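Local atomic coordinates of arylmalonate decarboxylase (Bordetella bronchiseptica, PDB entry 3IXL), a protein that catalyses the enantioselective decarboxylation of 2-aryl-2-methylmalonates to 2-arylpropionates, releasing carbon dioxide. Residues D57-L62 and E95-P100; A88-M93 and C101-T106; T166-C171 and I197-R202. The protein carries 2 engineered substitutions. One frame throughout, in Å; residues are numbered along the deposited sequence.

How the interactions relate
Helix 55-64 is the first element to take part, followed by strand 67-72 and then helix 83-97, whose segment 88-93 opens interaction 2 before its last residues and the following loop, 95-100, close interaction 1. Residues 101-106 follow at once and close interaction 2, so the two contacts cross along the chain and share helix 83-97, their centres 11 Å apart. Interaction 1 joins neighbouring helices beside the first four-stranded parallel sheet; interaction 2 seats helix 83-97 on an edge strand of the sheet, 101-103. Interaction 3 follows in series on the opposite side of the chain's centre, where helices 164-176 and 196-204 pack beside strands of the second sheet, about 11 Å from interaction 2 at the nearest atoms.

Interaction 1 (D57-L62 and E95-P100)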
# COMPACT_ATOMS: atom_id res chain seq x y z
N ASP A 57 10.08 -16.34 -4.40
CA ASP A 57 10.63 -17.23 -3.38
C ASP A 57 10.08 -16.91 -2.00
O ASP A 57 9.82 -17.82 -1.21
CB ASP A 57 12.16 -17.19 -3.38
CG ASP A 57 12.76 -17.75 -4.66
OD1 ASP A 57 12.25 -18.76 -5.19
OD2 ASP A 57 13.75 -17.16 -5.15
N HIS A 58 9.88 -15.62 -1.71
CA HIS A 58 9.29 -15.23 -0.44
C HIS A 58 7.82 -15.65 -0.36
O HIS A 58 7.35 -16.08 0.69
CB HIS A 58 9.43 -13.72 -0.20
CG HIS A 58 10.81 -13.32 0.23
ND1 HIS A 58 11.21 -13.36 1.55
CD2 HIS A 58 11.88 -12.90 -0.48
CE1 HIS A 58 12.47 -12.97 1.63
NE2 HIS A 58 12.90 -12.69 0.41
N ALA A 59 7.11 -15.55 -1.49
CA ALA A 59 5.74 -16.06 -1.56
C ALA A 59 5.67 -17.56 -1.22
O ALA A 59 4.81 -17.99 -0.45
CB ALA A 59 5.13 -15.78 -2.94
N ARG A 60 6.58 -18.34 -1.79
CA ARG A 60 6.67 -19.77 -1.53
C ARG A 60 6.97 -20.06 -0.06
O ARG A 60 6.38 -20.98 0.52
CB ARG A 60 7.73 -20.41 -2.42
CG ARG A 60 7.40 -20.50 -3.90
CD ARG A 60 8.54 -21.23 -4.63
NE ARG A 60 8.35 -21.33 -6.07
CZ ARG A 60 7.70 -22.31 -6.69
NH1 ARG A 60 7.15 -23.30 -5.98
NH2 ARG A 60 7.59 -22.31 -8.01
N ARG A 61 7.87 -19.28 0.55
CA ARG A 61 8.15 -19.46 1.98
C ARG A 61 6.89 -19.28 2.80
O ARG A 61 6.56 -20.10 3.66
CB ARG A 61 9.24 -18.50 2.49
CG ARG A 61 9.49 -18.73 3.99
CD ARG A 61 10.23 -17.61 4.66
NE ARG A 61 10.20 -17.78 6.11
CZ ARG A 61 10.35 -16.80 7.00
NH1 ARG A 61 10.54 -15.55 6.58
NH2 ARG A 61 10.31 -17.06 8.31
N LEU A 62 6.16 -18.20 2.53
CA LEU A 62 4.92 -17.93 3.25
C LEU A 62 3.87 -19.03 3.05
O LEU A 62 3.15 -19.39 3.98
CB LEU A 62 4.36 -16.55 2.88
CG LEU A 62 5.25 -15.38 3.33
CD1 LEU A 62 4.92 -14.13 2.52
CD2 LEU A 62 5.12 -15.10 4.82
N GLU A 95 0.97 -18.78 -9.20
CA GLU A 95 1.40 -20.05 -9.80
C GLU A 95 2.47 -20.75 -8.96
O GLU A 95 2.57 -21.98 -8.97
CB GLU A 95 1.84 -19.86 -11.26
CG GLU A 95 0.67 -19.51 -12.19
CD GLU A 95 1.03 -19.47 -13.69
OE1 GLU A 95 2.08 -20.03 -14.07
OE2 GLU A 95 0.24 -18.90 -14.48
N ALA A 96 3.24 -19.97 -8.21
CA ALA A 96 4.28 -20.50 -7.32
C ALA A 96 3.72 -21.09 -6.03
O ALA A 96 4.36 -21.93 -5.42
CB ALA A 96 5.30 -19.43 -6.99
N THR A 97 2.53 -20.64 -5.61
CA THR A 97 2.00 -20.95 -4.28
C THR A 97 0.68 -21.71 -4.28
O THR A 97 0.36 -22.41 -3.32
CB THR A 97 1.77 -19.67 -3.46
OG1 THR A 97 0.83 -18.82 -4.15
CG2 THR A 97 3.08 -18.93 -3.25
N GLY A 98 -0.10 -21.54 -5.35
CA GLY A 98 -1.47 -22.04 -5.36
C GLY A 98 -2.41 -21.26 -4.47
O GLY A 98 -3.52 -21.72 -4.17
N LEU A 99 -1.99 -20.07 -4.05
CA LEU A 99 -2.74 -19.26 -3.09
C LEU A 99 -3.26 -17.98 -3.71
O LEU A 99 -2.68 -17.49 -4.67
CB LEU A 99 -1.84 -18.84 -1.92
CG LEU A 99 -1.29 -19.90 -0.98
CD1 LEU A 99 -0.41 -19.22 0.07
CD2 LEU A 99 -2.41 -20.71 -0.33
N PRO A 100 -4.32 -17.39 -3.12
CA PRO A 100 -4.70 -16.02 -3.50
C PRO A 100 -3.54 -15.09 -3.20
O PRO A 100 -3.00 -15.10 -2.08
CB PRO A 100 -5.87 -15.71 -2.56
CG PRO A 100 -6.37 -17.06 -2.09
CD PRO A 100 -5.19 -17.95 -2.07
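Arg60 reaches Ala96 because its CG stands anti to the carbonyl carbon (chi1 -71°) and the chain then runs extended from CG to NE, while Thr97 turns CG2 toward helix 55-64 by placing OG1 between its backbone N and carbonyl carbon (chi1 60°). This is helix-helix packing in an alpha/beta fold: the C-terminal turn of helix 83-97 lies against helix 55-64 on the flank of a parallel sheet. Arg60 lies over Ala96, with the methyl CB 3.7 Å from NE. The carbonyl oxygen of Ala96 sits above one face of the guanidinium, displaced toward its rim; NH1 is 3.2 Å from Ala96 O, but the angle is too poor for a hydrogen bond. Thr97 and Ala59 meet deeper in the interface, through methyl groups 3.8 Å apart, CG2 to CB, and Ala59 also packs on Ile12 of strand 8-13. The hydroxyl of Thr97 serves its own chain: it bonds Met93 O and accepts from Leu99 N in an ST turn, at the point where Gly98, with positive phi, ends the helix. Thr97 CG2 also lies 3.4 Å from the backbone O of Ala59.

Interaction 2 (A88-M93 and C101-T106); sequences ALTVAM and CTTMST
This is a buried, mainly apolar contact of a helix running alongside, and roughly antiparallel to, an edge strand of a parallel sheet, with one water bridging Thr90 and Thr106. The N-to-C directions of helix segment 88-93 and strand 101-103 differ by 149°, with their axes 7.5 Å apart. Cys101 and Met93 fill one end: SG rests 3.7 Å from Met93 CB, and both residues also pack on Val70 of strand 67-72. Farther along the sulfur-bearing chain of Met93, a bend at chi3 (67°) carries CE to 3.9 Å from Thr102 O. In Thr90, chi1 of -56° sets OG1 beside the backbone N and thereby CG2 anti to it; this methyl presses on Cys101 O at 3.3 Å while OG1 faces the CG2 of Thr103. Here the chain passes from helix 83-97 to strand 101-103 and straight on into helix 104-114, part of the alternating helix and strand pattern of this Asp/Glu racemase-clan fold. Thr103 is the N-cap: its OG1 accepts from Thr106 N in a nearly straight bond of 3.0 Å, and it is also hydrogen-bonded to Asn86 OD1. The water donates to Thr90 OG1 at 2.7 Å and is hydrogen-bonded to Thr106 OG1 as well, linking the two helices; Asn86 O is a further partner of Thr90 OG1. Met104, next after the cap, touches the bound 2-phenylacetic acid.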
# COMPACT_ATOMS: atom_id res chain seq x y z
N ALA A 88 1.33 -9.37 -13.84
CA ALA A 88 2.15 -10.55 -14.15
C ALA A 88 2.86 -11.09 -12.91
O ALA A 88 2.98 -12.30 -12.73
CB ALA A 88 3.16 -10.23 -15.24
N LEU A 89 3.33 -10.17 -12.07
CA LEU A 89 3.97 -10.56 -10.82
C LEU A 89 2.97 -11.28 -9.91
O LEU A 89 3.31 -12.30 -9.30
CB LEU A 89 4.57 -9.34 -10.12
CG LEU A 89 5.30 -9.63 -8.81
CD1 LEU A 89 6.47 -10.57 -9.03
CD2 LEU A 89 5.78 -8.32 -8.18
N THR A 90 1.74 -10.77 -9.84
CA THR A 90 0.69 -11.42 -9.06
C THR A 90 0.44 -12.84 -9.54
O THR A 90 0.35 -13.77 -8.73
CB THR A 90 -0.61 -10.61 -9.10
OG1 THR A 90 -0.35 -9.27 -8.66
CG2 THR A 90 -1.67 -11.24 -8.19
N VAL A 91 0.35 -13.01 -10.85
CA VAL A 91 0.11 -14.32 -11.45
C VAL A 91 1.27 -15.27 -11.14
O VAL A 91 1.04 -16.44 -10.83
CB VAL A 91 -0.14 -14.22 -12.97
CG1 VAL A 91 -0.07 -15.60 -13.64
CG2 VAL A 91 -1.48 -13.58 -13.23
N ALA A 92 2.50 -14.77 -11.23
CA ALA A 92 3.69 -15.58 -10.92
C ALA A 92 3.67 -16.05 -9.47
O ALA A 92 3.99 -17.20 -9.19
CB ALA A 92 4.97 -14.83 -11.23
N MET A 93 3.31 -15.15 -8.56
CA MET A 93 3.17 -15.51 -7.14
C MET A 93 2.11 -16.59 -6.96
O MET A 93 2.32 -17.55 -6.23
CB MET A 93 2.81 -14.28 -6.31
CG MET A 93 3.90 -13.23 -6.24
SD MET A 93 3.29 -11.62 -5.64
CE MET A 93 2.89 -12.03 -3.96
N CYS A 101 -3.12 -14.33 -4.20
CA CYS A 101 -2.02 -13.39 -4.06
C CYS A 101 -2.45 -12.01 -4.50
O CYS A 101 -3.31 -11.85 -5.37
CB CYS A 101 -0.82 -13.84 -4.88
SG CYS A 101 -0.03 -15.35 -4.25
N THR A 102 -1.83 -11.01 -3.90
CA THR A 102 -2.12 -9.62 -4.23
C THR A 102 -0.89 -8.76 -3.98
O THR A 102 0.16 -9.26 -3.56
CB THR A 102 -3.35 -9.12 -3.45
OG1 THR A 102 -3.74 -7.84 -3.96
CG2 THR A 102 -3.08 -9.05 -1.93
N THR A 103 -1.00 -7.47 -4.29
CA THR A 103 0.09 -6.52 -4.08
C THR A 103 -0.49 -5.23 -3.51
O THR A 103 -1.70 -4.96 -3.64
CB THR A 103 0.81 -6.11 -5.37
OG1 THR A 103 -0.04 -5.27 -6.16
CG2 THR A 103 1.28 -7.33 -6.19
N MET A 104 0.37 -4.42 -2.89
CA MET A 104 -0.05 -3.15 -2.34
C MET A 104 -0.54 -2.18 -3.43
O MET A 104 -1.39 -1.33 -3.16
CB MET A 104 1.09 -2.55 -1.51
CG MET A 104 0.76 -1.27 -0.76
SD MET A 104 2.08 -0.89 0.41
CE MET A 104 1.63 -1.97 1.77
N SER A 105 -0.02 -2.31 -4.65
CA SER A 105 -0.57 -1.50 -5.75
C SER A 105 -2.00 -1.91 -6.10
O SER A 105 -2.86 -1.05 -6.32
CB SER A 105 0.31 -1.57 -6.99
OG SER A 105 1.48 -0.79 -6.80
N THR A 106 -2.27 -3.21 -6.18
CA THR A 106 -3.64 -3.67 -6.38
C THR A 106 -4.53 -3.21 -5.22
O THR A 106 -5.67 -2.81 -5.42
CB THR A 106 -3.66 -5.18 -6.51
OG1 THR A 106 -3.04 -5.52 -7.75
CG2 THR A 106 -5.08 -5.75 -6.44
O HOH W 1 -2.70 -8.15 -7.93

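Interaction 3 (T166-C171 and I197-R202); sequences TLVDLC and IPEVER
Glu199, whose CG lies against both methyls of Val168, forms a salt bridge with Arg202, one turn on in the same helix: its carboxylate lies at the edge of the Arg202 guanidinium, in its plane. The grip is side-on and uses two nitrogens, NH2 meeting OE1 at 2.9 Å and NE meeting OE2 at 3.0 Å. Both oxygens lie in or near the guanidinium plane, but both nitrogens approach out of the carboxylate plane, NH2 on the syn side and NE from above. The two flat groups are therefore tilted against each other, and the pair of bonds fixes the rotation of the carboxylate. The bend at chi2 of Glu199 (62°) turns its acid group toward Arg202, leaving the aliphatic part to do the packing: CG is 3.9 Å from Val168 CG2. Deeper in, the Val168 and Val200 side chains pass alongside one another, pointing opposite ways, and Val200 CG2 comes within 3.8 Å of the backbone CA of Val168 and 3.7 Å of Cys171 CB. Cys171 and Val200 both continue onto Ile184 of strand 183-187, and Val200 also touches Val208 of strand 208-210. Helices 164-176 and 196-204, whose segments cross at -36° with axes 9.3 Å apart, thus pack as neighbours, roughly parallel, beside a parallel sheet, as expected of layered alpha/beta architecture in the Asp/Glu racemase clan.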
# COMPACT_ATOMS: atom_id res chain seq x y z
N THR A 166 2.89 16.12 9.84
CA THR A 166 3.53 16.31 8.54
C THR A 166 2.73 15.61 7.44
O THR A 166 2.55 16.15 6.35
CB THR A 166 4.97 15.78 8.58
OG1 THR A 166 5.74 16.58 9.48
CG2 THR A 166 5.62 15.82 7.19
N LEU A 167 2.23 14.41 7.74
CA LEU A 167 1.45 13.67 6.76
C LEU A 167 0.08 14.30 6.50
O LEU A 167 -0.38 14.35 5.36
CB LEU A 167 1.28 12.21 7.20
CG LEU A 167 2.59 11.41 7.27
CD1 LEU A 167 2.37 10.09 7.97
CD2 LEU A 167 3.17 11.22 5.86
N VAL A 168 -0.56 14.81 7.56
CA VAL A 168 -1.82 15.52 7.38
C VAL A 168 -1.61 16.73 6.46
O VAL A 168 -2.38 16.98 5.53
CB VAL A 168 -2.44 15.98 8.73
CG1 VAL A 168 -3.61 16.96 8.51
CG2 VAL A 168 -2.87 14.78 9.57
N ASP A 169 -0.56 17.50 6.75
CA ASP A 169 -0.25 18.68 5.95
C ASP A 169 0.08 18.33 4.49
O ASP A 169 -0.32 19.04 3.57
CB ASP A 169 0.91 19.43 6.58
CG ASP A 169 1.36 20.59 5.74
OD1 ASP A 169 0.62 21.59 5.69
OD2 ASP A 169 2.45 20.48 5.13
N LEU A 170 0.81 17.24 4.28
CA LEU A 170 1.13 16.78 2.93
C LEU A 170 -0.13 16.49 2.12
O LEU A 170 -0.25 16.89 0.95
CB LEU A 170 1.99 15.53 3.01
CG LEU A 170 2.55 14.99 1.69
CD1 LEU A 170 3.63 15.91 1.12
CD2 LEU A 170 3.11 13.58 1.91
N CYS A 171 -1.08 15.79 2.73
CA CYS A 171 -2.36 15.50 2.07
C CYS A 171 -3.16 16.75 1.77
O CYS A 171 -3.70 16.88 0.67
CB CYS A 171 -3.19 14.57 2.95
SG CYS A 171 -2.56 12.88 3.07
N ILE A 197 -5.02 9.71 8.62
CA ILE A 197 -6.16 9.47 7.73
C ILE A 197 -7.48 10.09 8.22
O ILE A 197 -8.09 10.87 7.48
CB ILE A 197 -6.35 7.96 7.42
CG1 ILE A 197 -5.12 7.41 6.68
CG2 ILE A 197 -7.62 7.73 6.59
CD1 ILE A 197 -5.04 5.88 6.74
N PRO A 198 -7.95 9.75 9.45
CA PRO A 198 -9.23 10.34 9.86
C PRO A 198 -9.19 11.86 9.96
O PRO A 198 -10.21 12.50 9.76
CB PRO A 198 -9.50 9.71 11.23
CG PRO A 198 -8.16 9.25 11.72
CD PRO A 198 -7.41 8.84 10.47
N GLU A 199 -8.03 12.42 10.27
CA GLU A 199 -7.92 13.88 10.38
C GLU A 199 -8.04 14.54 9.01
O GLU A 199 -8.75 15.53 8.85
CB GLU A 199 -6.60 14.24 11.06
CG GLU A 199 -6.30 15.74 11.19
CD GLU A 199 -7.30 16.53 12.03
OE1 GLU A 199 -7.20 17.77 12.00
OE2 GLU A 199 -8.17 15.94 12.70
N VAL A 200 -7.38 13.97 8.01
CA VAL A 200 -7.51 14.50 6.65
C VAL A 200 -8.94 14.38 6.14
O VAL A 200 -9.48 15.33 5.57
CB VAL A 200 -6.55 13.78 5.66
CG1 VAL A 200 -6.77 14.27 4.25
CG2 VAL A 200 -5.10 14.01 6.06
N GLU A 201 -9.56 13.22 6.35
CA GLU A 201 -10.94 13.01 5.90
C GLU A 201 -11.92 13.97 6.58
O GLU A 201 -12.83 14.50 5.93
CB GLU A 201 -11.37 11.54 6.10
CG GLU A 201 -10.63 10.59 5.14
CD GLU A 201 -11.11 9.15 5.19
OE1 GLU A 201 -11.80 8.77 6.16
OE2 GLU A 201 -10.76 8.40 4.25
N ARG A 202 -11.71 14.21 7.88
CA ARG A 202 -12.51 15.16 8.66
C ARG A 202 -12.39 16.57 8.08
O ARG A 202 -13.40 17.26 7.86
CB ARG A 202 -12.04 15.17 10.12
CG ARG A 202 -12.83 16.11 11.04
CD ARG A 202 -12.10 16.32 12.38
NE ARG A 202 -10.90 17.16 12.29
CZ ARG A 202 -10.90 18.48 12.26
NH1 ARG A 202 -12.04 19.15 12.31
NH2 ARG A 202 -9.75 19.15 12.18